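Local coordinates for nonstructural protein 2 (Human rotavirus C, PDB 2GU0) that probably acts as a homooctameric RNA-binding NTPase and RNA triphosphatase that serves viral genome replication, packaging and the formation of viral factories, at residues N59-K62 against G68-Y71; S73-E78 against H110-L115; S233-L238 against T277-A282. All coordinates share one frame; numbering follows the deposited sequence.

Interaction 1 (N59-K62 against G68-Y71)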
# COMPACT_ATOMS: atom_id res chain seq x y z
N ASN A 59 -23.59 -31.09 11.13
CA ASN A 59 -23.11 -30.76 12.47
C ASN A 59 -21.65 -30.34 12.40
O ASN A 59 -21.24 -29.33 12.96
CB ASN A 59 -23.21 -31.97 13.40
CG ASN A 59 -24.56 -32.08 14.08
OD1 ASN A 59 -24.80 -33.01 14.88
ND2 ASN A 59 -25.45 -31.13 13.79
N ARG A 60 -20.87 -31.16 11.69
CA ARG A 60 -19.44 -30.97 11.49
C ARG A 60 -18.94 -29.62 10.95
O ARG A 60 -17.77 -29.27 11.13
CB ARG A 60 -18.95 -32.09 10.57
CG ARG A 60 -19.26 -33.49 11.04
CD ARG A 60 -18.45 -33.81 12.27
NE ARG A 60 -18.56 -35.20 12.67
CZ ARG A 60 -17.84 -35.74 13.65
NH1 ARG A 60 -16.96 -35.01 14.31
NH2 ARG A 60 -17.98 -37.03 13.95
N PHE A 61 -19.79 -28.85 10.27
CA PHE A 61 -19.34 -27.58 9.71
C PHE A 61 -19.64 -26.36 10.56
O PHE A 61 -20.58 -26.36 11.35
CB PHE A 61 -19.91 -27.36 8.30
CG PHE A 61 -19.61 -28.47 7.35
CD1 PHE A 61 -20.43 -29.59 7.28
CD2 PHE A 61 -18.46 -28.43 6.57
CE1 PHE A 61 -20.11 -30.65 6.42
CE2 PHE A 61 -18.14 -29.49 5.73
CZ PHE A 61 -18.96 -30.60 5.65
N LYS A 62 -18.84 -25.32 10.38
CA LYS A 62 -19.00 -24.09 11.13
C LYS A 62 -20.16 -23.25 10.62
O LYS A 62 -20.34 -23.08 9.42
CB LYS A 62 -17.71 -23.26 11.08
CG LYS A 62 -17.83 -21.94 11.81
CD LYS A 62 -16.50 -21.23 12.00
CE LYS A 62 -16.00 -20.60 10.72
NZ LYS A 62 -14.82 -19.73 10.99
N GLY A 68 -17.17 -25.49 13.90
CA GLY A 68 -16.92 -26.59 13.01
C GLY A 68 -15.83 -26.28 12.00
O GLY A 68 -15.10 -25.29 12.13
N LEU A 69 -15.71 -27.15 11.00
CA LEU A 69 -14.74 -26.98 9.95
C LEU A 69 -15.00 -25.65 9.26
O LEU A 69 -16.11 -25.39 8.81
CB LEU A 69 -14.90 -28.09 8.92
CG LEU A 69 -14.54 -29.48 9.42
CD1 LEU A 69 -15.06 -30.54 8.49
CD2 LEU A 69 -13.04 -29.55 9.56
N ASP A 70 -13.98 -24.81 9.17
CA ASP A 70 -14.18 -23.54 8.50
C ASP A 70 -13.95 -23.84 7.01
O ASP A 70 -12.93 -23.50 6.42
CB ASP A 70 -13.20 -22.50 9.05
CG ASP A 70 -13.36 -21.15 8.40
OD1 ASP A 70 -14.49 -20.85 7.94
OD2 ASP A 70 -12.36 -20.40 8.34
N TYR A 71 -14.94 -24.50 6.42
CA TYR A 71 -14.90 -24.91 5.03
C TYR A 71 -14.83 -23.75 4.06
O TYR A 71 -14.59 -23.94 2.86
CB TYR A 71 -16.12 -25.78 4.74
CG TYR A 71 -17.43 -25.05 4.83
CD1 TYR A 71 -17.93 -24.35 3.74
CD2 TYR A 71 -18.15 -25.00 6.02
CE1 TYR A 71 -19.10 -23.62 3.83
CE2 TYR A 71 -19.32 -24.28 6.12
CZ TYR A 71 -19.78 -23.59 5.02
OH TYR A 71 -20.92 -22.81 5.10
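Leu69 meets the 59-62 strip through both of its backbone polar atoms. Its N donates to Arg60 O at 3.0 Å, nearly straight (168°) and in the carbonyl plane, while its O takes the N-H of Lys62, with Lys62 N 3.2 Å from Leu69 O. That second donor stands above the plane of the carbonyl. Using the two neighbours of Phe61 in this way is the pattern of a parallel beta bridge, here a single one, and it closes the loop running from residue 62 to 68. Gly68 packs closely on the backbone of 59-62, its CA 3.4 Å from Arg60 O.

On one flank Lys62 and Asp70 run side by side in the same direction. A bend at the third torsion of the lysine (chi3 75°) turns its end to the carboxylate, and NZ makes a salt bridge of 3.3 Å with Asp70 OD1. The rings of Phe61 and Tyr71 meet obliquely, their planes 83° apart, with Phe61 CD2 3.5 Å from Tyr71 CD2. Leu69 CD1 also approaches the Phe61 ring obliquely, 4.3 Å from Phe61 CE2.

Farther out, Arg60 turns its guanidinium away to a salt bridge with Glu3, and the Asp70 backbone hydrogen-bonds to Leu176. Both rings pack on helix 24-32, Phe61 on Val27 and Tyr71 on Lys24, Val27 and Leu31, seating this part of the loop between strand 51-52 and helix 74-90 there.

Interaction 2 (S73-E78 against H110-L115)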
# COMPACT_ATOMS: atom_id res chain seq x y z
N SER A 73 -12.70 -21.59 4.37
CA SER A 73 -11.26 -21.38 4.35
C SER A 73 -10.52 -21.91 3.11
O SER A 73 -10.92 -22.91 2.51
CB SER A 73 -10.64 -22.00 5.59
OG SER A 73 -9.23 -21.89 5.52
N ASP A 74 -9.44 -21.23 2.74
CA ASP A 74 -8.63 -21.63 1.60
C ASP A 74 -7.91 -22.91 1.98
O ASP A 74 -7.32 -23.58 1.14
CB ASP A 74 -7.56 -20.57 1.30
CG ASP A 74 -7.88 -19.74 0.09
OD1 ASP A 74 -8.32 -20.32 -0.93
OD2 ASP A 74 -7.68 -18.50 0.16
N GLN A 75 -7.96 -23.22 3.27
CA GLN A 75 -7.29 -24.39 3.79
C GLN A 75 -8.15 -25.64 3.58
O GLN A 75 -7.63 -26.76 3.54
CB GLN A 75 -6.98 -24.17 5.27
CG GLN A 75 -5.84 -24.99 5.78
CD GLN A 75 -4.51 -24.50 5.29
OE1 GLN A 75 -4.29 -24.34 4.09
NE2 GLN A 75 -3.59 -24.27 6.22
N TYR A 76 -9.46 -25.44 3.45
CA TYR A 76 -10.42 -26.52 3.21
C TYR A 76 -10.20 -27.06 1.78
O TYR A 76 -10.22 -28.27 1.55
CB TYR A 76 -11.85 -26.00 3.37
CG TYR A 76 -12.93 -27.01 3.05
CD1 TYR A 76 -13.27 -28.03 3.95
CD2 TYR A 76 -13.59 -26.97 1.82
CE1 TYR A 76 -14.24 -28.99 3.62
CE2 TYR A 76 -14.55 -27.91 1.48
CZ TYR A 76 -14.88 -28.91 2.38
OH TYR A 76 -15.83 -29.82 2.01
N THR A 77 -10.00 -26.14 0.84
CA THR A 77 -9.76 -26.49 -0.55
C THR A 77 -8.52 -27.36 -0.60
O THR A 77 -8.48 -28.39 -1.27
CB THR A 77 -9.48 -25.25 -1.40
OG1 THR A 77 -10.46 -24.24 -1.12
CG2 THR A 77 -9.52 -25.58 -2.86
N GLU A 78 -7.49 -26.91 0.11
CA GLU A 78 -6.22 -27.61 0.18
C GLU A 78 -6.39 -29.04 0.65
O GLU A 78 -6.03 -29.98 -0.05
CB GLU A 78 -5.28 -26.87 1.13
CG GLU A 78 -4.92 -25.49 0.68
CD GLU A 78 -3.90 -25.52 -0.42
OE1 GLU A 78 -2.74 -25.88 -0.11
OE2 GLU A 78 -4.26 -25.19 -1.57
N HIS A 110 -4.56 -32.86 12.43
CA HIS A 110 -3.35 -33.58 12.07
C HIS A 110 -3.15 -33.33 10.56
O HIS A 110 -2.07 -32.95 10.13
CB HIS A 110 -3.54 -35.07 12.40
CG HIS A 110 -2.38 -35.95 12.07
ND1 HIS A 110 -2.03 -37.04 12.84
CD2 HIS A 110 -1.55 -35.98 11.00
CE1 HIS A 110 -1.05 -37.71 12.26
NE2 HIS A 110 -0.73 -37.08 11.14
N LEU A 111 -4.20 -33.51 9.77
CA LEU A 111 -4.09 -33.30 8.32
C LEU A 111 -3.71 -31.87 8.01
O LEU A 111 -2.95 -31.61 7.07
CB LEU A 111 -5.41 -33.63 7.62
CG LEU A 111 -5.74 -35.11 7.57
CD1 LEU A 111 -7.14 -35.30 7.04
CD2 LEU A 111 -4.73 -35.83 6.70
N GLU A 112 -4.26 -30.94 8.79
CA GLU A 112 -3.96 -29.54 8.56
C GLU A 112 -2.47 -29.32 8.74
O GLU A 112 -1.88 -28.49 8.05
CB GLU A 112 -4.76 -28.64 9.50
CG GLU A 112 -4.18 -27.25 9.66
CD GLU A 112 -5.18 -26.12 9.45
OE1 GLU A 112 -6.37 -26.30 9.79
OE2 GLU A 112 -4.77 -25.05 8.97
N ASN A 113 -1.85 -30.06 9.64
CA ASN A 113 -0.42 -29.89 9.81
C ASN A 113 0.32 -30.53 8.65
O ASN A 113 1.30 -29.97 8.16
CB ASN A 113 0.06 -30.46 11.14
CG ASN A 113 0.09 -29.42 12.23
OD1 ASN A 113 0.28 -28.23 11.96
ND2 ASN A 113 -0.08 -29.85 13.47
N LEU A 114 -0.14 -31.70 8.19
CA LEU A 114 0.52 -32.34 7.06
C LEU A 114 0.54 -31.38 5.87
O LEU A 114 1.53 -31.33 5.14
CB LEU A 114 -0.17 -33.64 6.67
CG LEU A 114 0.05 -34.85 7.60
CD1 LEU A 114 -0.80 -36.00 7.14
CD2 LEU A 114 1.50 -35.25 7.60
N LEU A 115 -0.53 -30.62 5.68
CA LEU A 115 -0.60 -29.65 4.58
C LEU A 115 0.58 -28.68 4.63
O LEU A 115 1.15 -28.34 3.59
CB LEU A 115 -1.88 -28.82 4.65
CG LEU A 115 -3.21 -29.42 4.21
CD1 LEU A 115 -4.30 -28.38 4.38
CD2 LEU A 115 -3.12 -29.88 2.77
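The amide of Gln75 and the carboxylate of Glu112 meet with their planes 71° apart. NE2 points its N-H at Glu112 OE2, 3.1 Å away and almost exactly in the amide plane, with an N-H...O angle of 162°; the carboxylate, by contrast, is approached from above its own plane. The bond joins two helices of the N-terminal domain packed nearly at right angles: the short segments 74-78 and 110-115 cross at 86°, with axes 10.7 Å apart at closest approach.

A bend at chi2 swings the Gln75 amide round to the acid, while Gln75 CG passes 3.4 Å from Glu112 OE2. Glu112 is buried, and its carboxylate serves a wider network: OE2 also accepts from Lys175 N and OE1 from Leu176 N, so one acid holds the 175-176 loop as well as the start of helix 74-90.

Beside this polar pair lies a van der Waals contact. Leu115 sets out toward helix 74-90 and also packs on Leu79 and Leu82 farther along it. Its CD1 lies against one turn of that helix, 3.8 Å from Gln75 O and 3.7 Å from Glu78 CB.

Interaction 3 (S233-L238 against T277-A282)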
# COMPACT_ATOMS: atom_id res chain seq x y z
N SER A 233 -7.96 -35.63 31.72
CA SER A 233 -8.70 -35.66 30.46
C SER A 233 -8.27 -36.77 29.52
O SER A 233 -9.08 -37.58 29.09
CB SER A 233 -8.55 -34.32 29.75
OG SER A 233 -8.95 -33.28 30.61
N HIS A 234 -6.99 -36.79 29.18
CA HIS A 234 -6.46 -37.80 28.29
C HIS A 234 -6.63 -39.17 28.92
O HIS A 234 -6.76 -40.18 28.22
CB HIS A 234 -4.98 -37.53 28.03
CG HIS A 234 -4.73 -36.29 27.23
ND1 HIS A 234 -4.79 -36.27 25.86
CD2 HIS A 234 -4.47 -35.02 27.62
CE1 HIS A 234 -4.58 -35.04 25.43
NE2 HIS A 234 -4.37 -34.26 26.48
N ALA A 235 -6.62 -39.20 30.25
CA ALA A 235 -6.78 -40.44 30.98
C ALA A 235 -8.22 -40.92 30.83
O ALA A 235 -8.46 -42.10 30.64
CB ALA A 235 -6.44 -40.24 32.44
N GLU A 236 -9.16 -39.99 30.91
CA GLU A 236 -10.57 -40.32 30.77
C GLU A 236 -10.89 -40.79 29.35
O GLU A 236 -11.54 -41.81 29.16
CB GLU A 236 -11.44 -39.11 31.12
CG GLU A 236 -11.04 -38.45 32.42
CD GLU A 236 -12.15 -37.59 32.99
OE1 GLU A 236 -12.82 -36.87 32.22
OE2 GLU A 236 -12.35 -37.63 34.23
N ARG A 237 -10.42 -40.03 28.36
CA ARG A 237 -10.63 -40.37 26.96
C ARG A 237 -10.20 -41.80 26.70
O ARG A 237 -10.96 -42.60 26.14
CB ARG A 237 -9.80 -39.47 26.04
CG ARG A 237 -10.34 -38.08 25.78
CD ARG A 237 -9.33 -37.35 24.89
NE ARG A 237 -9.84 -36.11 24.32
CZ ARG A 237 -9.18 -35.40 23.41
NH1 ARG A 237 -7.99 -35.82 22.98
NH2 ARG A 237 -9.70 -34.28 22.92
N LEU A 238 -8.97 -42.13 27.08
CA LEU A 238 -8.45 -43.47 26.86
C LEU A 238 -9.32 -44.50 27.55
O LEU A 238 -9.38 -45.65 27.13
CB LEU A 238 -7.01 -43.58 27.36
CG LEU A 238 -6.29 -44.89 27.03
CD1 LEU A 238 -6.33 -45.13 25.53
CD2 LEU A 238 -4.86 -44.84 27.52
N THR A 277 -9.85 -52.44 36.59
CA THR A 277 -10.13 -51.46 37.64
C THR A 277 -10.91 -50.25 37.13
O THR A 277 -10.68 -49.77 36.03
CB THR A 277 -8.83 -50.94 38.32
OG1 THR A 277 -8.12 -52.04 38.91
CG2 THR A 277 -9.16 -49.93 39.41
N THR A 278 -11.83 -49.76 37.95
CA THR A 278 -12.65 -48.61 37.59
C THR A 278 -11.84 -47.32 37.65
O THR A 278 -11.01 -47.15 38.55
CB THR A 278 -13.85 -48.46 38.53
OG1 THR A 278 -13.38 -48.21 39.86
CG2 THR A 278 -14.69 -49.71 38.51
N PHE A 279 -12.09 -46.43 36.70
CA PHE A 279 -11.39 -45.14 36.63
C PHE A 279 -11.37 -44.48 38.01
O PHE A 279 -10.36 -43.89 38.42
CB PHE A 279 -12.09 -44.21 35.62
CG PHE A 279 -11.32 -42.94 35.32
CD1 PHE A 279 -10.25 -42.95 34.43
CD2 PHE A 279 -11.68 -41.74 35.92
CE1 PHE A 279 -9.55 -41.79 34.15
CE2 PHE A 279 -10.98 -40.56 35.65
CZ PHE A 279 -9.91 -40.59 34.76
N GLU A 280 -12.48 -44.58 38.72
CA GLU A 280 -12.60 -44.00 40.06
C GLU A 280 -11.47 -44.46 40.97
O GLU A 280 -11.09 -43.74 41.90
CB GLU A 280 -13.95 -44.41 40.67
CG GLU A 280 -14.12 -44.04 42.15
CD GLU A 280 -14.25 -42.55 42.38
OE1 GLU A 280 -15.18 -41.94 41.79
OE2 GLU A 280 -13.44 -41.98 43.14
N VAL A 281 -10.92 -45.64 40.70
CA VAL A 281 -9.85 -46.20 41.53
C VAL A 281 -8.45 -46.05 40.95
O VAL A 281 -7.48 -45.94 41.70
CB VAL A 281 -10.07 -47.72 41.78
CG1 VAL A 281 -9.03 -48.24 42.75
CG2 VAL A 281 -11.48 -47.96 42.31
N ALA A 282 -8.35 -46.04 39.63
CA ALA A 282 -7.05 -45.93 38.97
C ALA A 282 -6.60 -44.49 38.72
O ALA A 282 -5.40 -44.21 38.67
CB ALA A 282 -7.08 -46.71 37.66
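Phe279 supplies all the contact made by 277-282, reaching from the short helix 279-282 across to Ala235 and Glu236 on helix 231-243. The apolar part is its CE1 corner. Ala235 CB lies 3.9 Å from Phe279 CE1, at the ring edge and in the ring plane, and the Ala235 carbonyl carbon lies 3.7 Å from the same CE1, so the ring meets backbone as well as methyl.

The mixed part involves Glu236, whose side chain crosses the phenylalanine at about a right angle. Its aliphatic CG touches Phe279 CZ at 3.4 Å, in an oblique approach. The chain is extended beyond CG and carries OE2 to 3.5 Å from Phe279 CE2, with carboxylate and ring planes 69° apart. Its other oxygen, OE1, has a long, weak ion pair with Arg240.

Thr278, at the N-cap position, offers its O to both Val281 N and Ala282 N, as the short helix bearing Phe279 begins. From there the ring, with CG anti to the backbone N (chi1 -171°), reaches over to the longer helix, where it also touches Met232 and Asp239. Ala235 packs in turn on Trp266 of helix 264-275.

The join within the C-terminal, HIT-related domain therefore rests on van der Waals packing of one aromatic side chain. Glu236 contributes both its methylene and a carboxylate oxygen; OE2 approaches well out of the ring plane, so any electrostatic contribution is probably slight.

From the N terminus the three contacts come in series, none nested in or crossing another. Interaction 1 closes a tight loop of five intervening residues just ahead of helix 74-90. Interaction 2 opens at the start of that helix and returns 31 residues later on helix 108-119. The two touch where Tyr71 O packs on Tyr76 CD2, and Leu176 is a shared neighbour, hydrogen-bonded to the Asp70 backbone and to the Glu112 carboxylate. Interaction 3 closes a 38-residue excursion inside the C-terminal domain, tying helix 231-243, whose first part lies in the predicted RNA-binding region, to helix 279-282. Its centre lies about 33 Å from that of interaction 2, across the centre of the chain.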